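Glucose-6-phosphate isomerase (Plasmodium falciparum, PDB 3QKI) probably catalyses the interconversion of alpha-D-glucose 6-phosphate and beta-D-fructose 6-phosphate, the second step of glycolysis. Local coordinates at residues 185-190 / 519-524; 189-194 / 450-455. One frame throughout, in Å; residues are numbered along the deposited sequence.

Contact 1. Residues 185-190 / 519-524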
loop_
_atom_site.group_PDB
_atom_site.type_symbol
_atom_site.label_atom_id
_atom_site.label_comp_id
_atom_site.label_asym_id
_atom_site.label_seq_id
_atom_site.Cartn_x
_atom_site.Cartn_y
_atom_site.Cartn_z
ATOM N N TYR A 185 -12.229 9.951 4.672
ATOM C CA TYR A 185 -12.454 9.737 6.080
ATOM C C TYR A 185 -11.138 9.899 6.894
ATOM O O TYR A 185 -11.060 10.716 7.812
ATOM C CB TYR A 185 -13.113 8.364 6.326
ATOM C CG TYR A 185 -13.285 8.103 7.800
ATOM C CD1 TYR A 185 -14.193 8.848 8.560
ATOM C CD2 TYR A 185 -12.472 7.183 8.463
ATOM C CE1 TYR A 185 -14.292 8.677 9.931
ATOM C CE2 TYR A 185 -12.558 7.012 9.838
ATOM C CZ TYR A 185 -13.481 7.751 10.564
ATOM O OH TYR A 185 -13.630 7.528 11.896
ATOM N N GLU A 186 -10.124 9.138 6.538
ATOM C CA GLU A 186 -8.826 9.217 7.201
ATOM C C GLU A 186 -8.152 10.590 7.029
ATOM O O GLU A 186 -7.514 11.071 7.962
ATOM C CB GLU A 186 -7.915 8.080 6.721
ATOM C CG GLU A 186 -8.334 6.721 7.265
ATOM C CD GLU A 186 -8.242 6.570 8.770
ATOM O OE1 GLU A 186 -7.360 7.206 9.395
ATOM O OE2 GLU A 186 -9.079 5.832 9.333
ATOM N N ALA A 187 -8.314 11.220 5.856
ATOM C CA ALA A 187 -7.718 12.523 5.584
ATOM C C ALA A 187 -8.297 13.626 6.468
ATOM O O ALA A 187 -7.566 14.488 6.949
ATOM C CB ALA A 187 -7.918 12.893 4.122
ATOM N N MET A 188 -9.617 13.601 6.643
ATOM C CA MET A 188 -10.375 14.658 7.301
ATOM C C MET A 188 -10.703 14.487 8.782
ATOM O O MET A 188 -11.015 15.483 9.432
ATOM C CB MET A 188 -11.658 14.946 6.492
ATOM C CG MET A 188 -11.399 15.419 5.053
ATOM S SD MET A 188 -10.014 16.607 4.861
ATOM C CE MET A 188 -10.561 17.911 5.973
ATOM N N LYS A 189 -10.729 13.259 9.292
ATOM C CA LYS A 189 -11.141 13.037 10.674
ATOM C C LYS A 189 -10.444 13.884 11.730
ATOM O O LYS A 189 -11.125 14.444 12.586
ATOM C CB LYS A 189 -11.253 11.552 11.041
ATOM C CG LYS A 189 -9.910 10.827 11.225
ATOM C CD LYS A 189 -10.166 9.329 11.489
ATOM C CE LYS A 189 -8.941 8.661 12.059
ATOM N NZ LYS A 189 -9.023 7.176 11.934
ATOM N N TYR A 190 -9.104 14.020 11.643
ATOM C CA TYR A 190 -8.347 14.816 12.610
ATOM C C TYR A 190 -8.562 16.284 12.416
ATOM O O TYR A 190 -8.533 17.017 13.394
ATOM C CB TYR A 190 -6.861 14.425 12.671
ATOM C CG TYR A 190 -6.688 13.135 13.437
ATOM C CD1 TYR A 190 -6.858 13.095 14.822
ATOM C CD2 TYR A 190 -6.476 11.929 12.773
ATOM C CE1 TYR A 190 -6.719 11.908 15.536
ATOM C CE2 TYR A 190 -6.356 10.725 13.480
ATOM C CZ TYR A 190 -6.465 10.724 14.864
ATOM O OH TYR A 190 -6.389 9.533 15.565
ATOM N N ASP A 519 -1.941 25.008 1.144
ATOM C CA ASP A 519 -1.745 25.700 2.416
ATOM C C ASP A 519 -2.192 24.823 3.604
ATOM O O ASP A 519 -1.468 24.661 4.585
ATOM C CB ASP A 519 -2.426 27.082 2.419
ATOM C CG ASP A 519 -3.944 27.091 2.334
ATOM O OD1 ASP A 519 -4.530 26.069 1.878
ATOM O OD2 ASP A 519 -4.552 28.119 2.717
ATOM N N GLU A 520 -3.352 24.197 3.482
ATOM C CA GLU A 520 -3.909 23.402 4.572
ATOM C C GLU A 520 -4.741 22.268 3.966
ATOM O O GLU A 520 -5.304 22.439 2.884
ATOM C CB GLU A 520 -4.836 24.361 5.364
ATOM C CG GLU A 520 -5.498 23.808 6.609
ATOM C CD GLU A 520 -6.245 24.850 7.423
ATOM O OE1 GLU A 520 -6.753 25.826 6.822
ATOM O OE2 GLU A 520 -6.334 24.679 8.662
ATOM N N LEU A 521 -4.871 21.151 4.674
ATOM C CA LEU A 521 -5.770 20.076 4.247
ATOM C C LEU A 521 -7.092 20.255 5.001
ATOM O O LEU A 521 -7.265 19.768 6.121
ATOM C CB LEU A 521 -5.170 18.678 4.446
ATOM C CG LEU A 521 -6.038 17.489 3.944
ATOM C CD1 LEU A 521 -6.465 17.652 2.470
ATOM C CD2 LEU A 521 -5.335 16.170 4.175
ATOM N N ASN A 522 -7.995 21.042 4.420
ATOM C CA ASN A 522 -9.313 21.259 4.990
ATOM C C ASN A 522 -10.316 20.558 4.037
ATOM O O ASN A 522 -9.882 19.883 3.090
ATOM C CB ASN A 522 -9.602 22.757 5.204
ATOM C CG ASN A 522 -9.477 23.618 3.976
ATOM O OD1 ASN A 522 -9.652 23.174 2.843
ATOM N ND2 ASN A 522 -9.126 24.870 4.173
ATOM N N PHE A 523 -11.625 20.643 4.303
ATOM C CA PHE A 523 -12.614 19.960 3.453
ATOM C C PHE A 523 -12.590 20.420 1.991
ATOM O O PHE A 523 -12.630 19.588 1.082
ATOM C CB PHE A 523 -14.024 20.043 4.060
ATOM C CG PHE A 523 -14.187 19.136 5.252
ATOM C CD1 PHE A 523 -14.577 17.814 5.092
ATOM C CD2 PHE A 523 -13.945 19.605 6.544
ATOM C CE1 PHE A 523 -14.693 16.959 6.201
ATOM C CE2 PHE A 523 -14.084 18.760 7.653
ATOM C CZ PHE A 523 -14.461 17.441 7.475
ATOM N N TYR A 524 -12.490 21.742 1.770
ATOM C CA TYR A 524 -12.450 22.332 0.447
ATOM C C TYR A 524 -11.214 21.830 -0.344
ATOM O O TYR A 524 -11.352 21.386 -1.483
ATOM C CB TYR A 524 -12.460 23.867 0.571
ATOM C CG TYR A 524 -12.368 24.566 -0.763
ATOM C CD1 TYR A 524 -11.144 25.000 -1.258
ATOM C CD2 TYR A 524 -13.511 24.808 -1.529
ATOM C CE1 TYR A 524 -11.056 25.669 -2.480
ATOM C CE2 TYR A 524 -13.432 25.456 -2.758
ATOM C CZ TYR A 524 -12.197 25.862 -3.239
ATOM O OH TYR A 524 -12.086 26.460 -4.466
#
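The thioether end of Met188 lies over the ring of Phe523 in a Met-aromatic contact that joins the two sugar isomerase (SIS) folds of phosphoglucose isomerase. Helix 179-197 follows a strand of the five-stranded parallel sheet, whereas 519-524 leads from strand 513-518 of the mixed sheet into helix 523-543. CE of Met188 stands 3.8 Å from the Phe523 ring centroid, close to the ring normal, which makes a CH-pi contact over the middle of one face; SD lies above that face as well, but farther off, at 4.9 Å. Nearer the backbone of helix 179-197, Met188 CB packs 3.7 Å from Phe523 CE1. Bends at chi2 (-41°) and chi3 (-57°) fold the methionine chain back so that its methyl also presses on the backbone entering helix 523-543, with Met188 CE 3.3 Å from Asn522 C. Met188 SD touches Leu521 CG at 4.2 Å, while Leu521 CD2 extends to the backbone O of Ala187 at 3.9 Å. The touching side chains are mostly apolar and buried, and Cys526 and Phe328 add to the packing. Farther out, Asn522 is the N-cap of helix 523-543: its OD1 accepts from the backbone N of Thr525, capping the first turn, on which Phe523 lies. On helix 179-197, Glu186 bridges Lys189 and Arg233 of the second subunit. The link to Lys189 is a salt bridge within the helix, NZ meeting Glu186 OE2 at 2.9 Å on the syn side, 25° out of the carboxylate plane.

Contact 2. Residues 189-194 / 450-455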
loop_
_atom_site.group_PDB
_atom_site.type_symbol
_atom_site.label_atom_id
_atom_site.label_comp_id
_atom_site.label_asym_id
_atom_site.label_seq_id
_atom_site.Cartn_x
_atom_site.Cartn_y
_atom_site.Cartn_z
ATOM N N LYS A 189 -10.729 13.259 9.292
ATOM C CA LYS A 189 -11.141 13.037 10.674
ATOM C C LYS A 189 -10.444 13.884 11.730
ATOM O O LYS A 189 -11.125 14.444 12.586
ATOM C CB LYS A 189 -11.253 11.552 11.041
ATOM C CG LYS A 189 -9.910 10.827 11.225
ATOM C CD LYS A 189 -10.166 9.329 11.489
ATOM C CE LYS A 189 -8.941 8.661 12.059
ATOM N NZ LYS A 189 -9.023 7.176 11.934
ATOM N N TYR A 190 -9.104 14.020 11.643
ATOM C CA TYR A 190 -8.347 14.816 12.610
ATOM C C TYR A 190 -8.562 16.284 12.416
ATOM O O TYR A 190 -8.533 17.017 13.394
ATOM C CB TYR A 190 -6.861 14.425 12.671
ATOM C CG TYR A 190 -6.688 13.135 13.437
ATOM C CD1 TYR A 190 -6.858 13.095 14.822
ATOM C CD2 TYR A 190 -6.476 11.929 12.773
ATOM C CE1 TYR A 190 -6.719 11.908 15.536
ATOM C CE2 TYR A 190 -6.356 10.725 13.480
ATOM C CZ TYR A 190 -6.465 10.724 14.864
ATOM O OH TYR A 190 -6.389 9.533 15.565
ATOM N N TYR A 191 -8.852 16.730 11.168
ATOM C CA TYR A 191 -9.160 18.148 10.954
ATOM C C TYR A 191 -10.488 18.442 11.673
ATOM O O TYR A 191 -10.604 19.412 12.416
ATOM C CB TYR A 191 -9.245 18.474 9.464
ATOM C CG TYR A 191 -9.581 19.923 9.201
ATOM C CD1 TYR A 191 -10.892 20.321 8.965
ATOM C CD2 TYR A 191 -8.595 20.904 9.226
ATOM C CE1 TYR A 191 -11.217 21.660 8.749
ATOM C CE2 TYR A 191 -8.909 22.253 9.029
ATOM C CZ TYR A 191 -10.224 22.624 8.796
ATOM O OH TYR A 191 -10.549 23.935 8.581
ATOM N N TYR A 192 -11.463 17.541 11.507
ATOM C CA TYR A 192 -12.743 17.643 12.150
ATOM C C TYR A 192 -12.603 17.564 13.701
ATOM O O TYR A 192 -13.102 18.453 14.395
ATOM C CB TYR A 192 -13.653 16.557 11.578
ATOM C CG TYR A 192 -14.911 16.301 12.372
ATOM C CD1 TYR A 192 -15.975 17.213 12.356
ATOM C CD2 TYR A 192 -15.058 15.135 13.116
ATOM C CE1 TYR A 192 -17.151 16.959 13.061
ATOM C CE2 TYR A 192 -16.216 14.882 13.833
ATOM C CZ TYR A 192 -17.263 15.793 13.801
ATOM O OH TYR A 192 -18.399 15.507 14.513
ATOM N N TYR A 193 -11.878 16.568 14.241
ATOM C CA TYR A 193 -11.728 16.467 15.711
ATOM C C TYR A 193 -10.989 17.640 16.333
ATOM O O TYR A 193 -11.388 18.118 17.389
ATOM C CB TYR A 193 -10.968 15.219 16.155
ATOM C CG TYR A 193 -11.440 13.880 15.654
ATOM C CD1 TYR A 193 -12.800 13.602 15.510
ATOM C CD2 TYR A 193 -10.537 12.834 15.461
ATOM C CE1 TYR A 193 -13.235 12.360 15.044
ATOM C CE2 TYR A 193 -10.964 11.577 15.060
ATOM C CZ TYR A 193 -12.308 11.344 14.839
ATOM O OH TYR A 193 -12.698 10.076 14.444
ATOM N N ASN A 194 -9.880 18.053 15.712
ATOM C CA ASN A 194 -8.968 19.059 16.252
ATOM C C ASN A 194 -9.432 20.494 16.036
ATOM O O ASN A 194 -9.433 21.272 16.995
ATOM C CB ASN A 194 -7.532 18.854 15.723
ATOM C CG ASN A 194 -6.963 17.496 16.069
ATOM O OD1 ASN A 194 -7.513 16.756 16.889
ATOM N ND2 ASN A 194 -5.847 17.140 15.454
ATOM N N HIS A 450 0.571 23.599 6.786
ATOM C CA HIS A 450 0.123 23.408 8.165
ATOM C C HIS A 450 -0.200 21.976 8.483
ATOM O O HIS A 450 -0.701 21.235 7.635
ATOM C CB HIS A 450 -1.104 24.305 8.478
ATOM C CG HIS A 450 -0.785 25.758 8.345
ATOM N ND1 HIS A 450 -1.013 26.452 7.162
ATOM C CD2 HIS A 450 -0.151 26.579 9.216
ATOM C CE1 HIS A 450 -0.546 27.675 7.369
ATOM N NE2 HIS A 450 -0.018 27.795 8.587
ATOM N N SER A 451 -0.008 21.624 9.759
ATOM C CA SER A 451 -0.329 20.313 10.302
ATOM C C SER A 451 -1.787 20.271 10.810
ATOM O O SER A 451 -2.369 21.317 11.093
ATOM C CB SER A 451 0.588 20.029 11.496
ATOM O OG SER A 451 0.337 18.732 12.013
ATOM N N HIS A 452 -2.343 19.063 11.017
ATOM C CA HIS A 452 -3.638 18.900 11.691
ATOM C C HIS A 452 -3.375 18.826 13.216
ATOM O O HIS A 452 -4.307 18.894 14.004
ATOM C CB HIS A 452 -4.360 17.611 11.235
ATOM C CG HIS A 452 -5.060 17.715 9.901
ATOM N ND1 HIS A 452 -5.545 16.585 9.258
ATOM C CD2 HIS A 452 -5.333 18.803 9.135
ATOM C CE1 HIS A 452 -6.086 17.021 8.129
ATOM N NE2 HIS A 452 -5.974 18.346 8.006
ATOM N N PHE A 453 -2.104 18.595 13.629
ATOM C CA PHE A 453 -1.719 18.480 15.038
ATOM C C PHE A 453 -0.323 19.105 15.243
ATOM O O PHE A 453 0.638 18.378 15.438
ATOM C CB PHE A 453 -1.776 17.011 15.498
ATOM C CG PHE A 453 -1.774 16.829 17.002
ATOM C CD1 PHE A 453 -2.901 17.137 17.758
ATOM C CD2 PHE A 453 -0.646 16.331 17.661
ATOM C CE1 PHE A 453 -2.897 16.954 19.147
ATOM C CE2 PHE A 453 -0.647 16.150 19.048
ATOM C CZ PHE A 453 -1.766 16.473 19.779
ATOM N N PRO A 454 -0.183 20.447 15.160
ATOM C CA PRO A 454 1.159 21.045 15.279
ATOM C C PRO A 454 1.808 20.795 16.639
ATOM O O PRO A 454 1.172 20.865 17.688
ATOM C CB PRO A 454 0.926 22.535 15.006
ATOM C CG PRO A 454 -0.501 22.759 15.210
ATOM C CD PRO A 454 -1.215 21.484 14.937
ATOM N N ILE A 455 3.054 20.404 16.589
ATOM C CA ILE A 455 3.890 20.148 17.745
ATOM C C ILE A 455 5.148 20.969 17.600
ATOM O O ILE A 455 5.780 20.960 16.538
ATOM C CB ILE A 455 4.213 18.633 17.947
ATOM C CG1 ILE A 455 2.935 17.813 18.239
ATOM C CG2 ILE A 455 5.255 18.461 19.062
ATOM C CD1 ILE A 455 3.137 16.326 18.279
#
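The imidazole of His452 lies against Tyr191 of helix 179-197, carried there by a loop that an ST turn shapes around Ser451. This loop follows strand 443-448 of the mixed sheet, so the contact ties one SIS fold to a helix of the other. Chi1 of -79° sets His452 CG opposite its own carbonyl carbon, and the ring reaches in beside the helix, where CB of Tyr191 sits over one face, 3.8 Å from the imidazole centroid and toward the rim. Because the tyrosine CG is trans to the backbone N (chi1 179°), its phenol ring leads away from the loop and meets the imidazole only obliquely, CD2 of Tyr191 passing 3.9 Å from NE2 of His452. Both imidazole nitrogens are engaged elsewhere: NE2 with the backbone O of Leu521 and ND1 with the side-chain ND2 of Asn384, a pairing consistent with a proton on NE2. One turn on, where the helix widens into a pi-type turn, Asn194 extends its amide toward the loop. Its ND2 donates to the backbone O of His452 at 2.7 Å, nearly straight, with the acceptor close to the amide plane but the donor well above the carbonyl plane. Since that carbonyl can only accept, it calls for the NH2 end of the amide there; Asn194 OD1 is hydrogen-bonded to Tyr212 OH. The same ND2 of Asn194 lies 3.7 Å from CD1 of Phe453, at the edge of that ring. OD1 of Asn229 of the second subunit accepts from His452 N. The ST turn itself closes through Phe453 N to Ser451 OG, 2.9 Å.

In the fold
Contacts 1 and 2 start from successive turns of helix 179-197, sharing Lys189 and Tyr190, and their centres are 8 Å apart. Along the chain the helix comes first, then 450-455, then 519-524. The latter two segments follow strands 443-448 and 513-518, parallel neighbours in the mixed sheet, so two adjacent strand ends deliver loops to one helix that belongs with the five-stranded sheet. The loops are also joined to each other: Asp519 O and His450 ND1 lie 3.2 Å apart, a probable hydrogen bond. Both contacts touch the second subunit, placing this junction between the two SIS folds at the dimer interface, away from the fructose 6-phosphate binding residues.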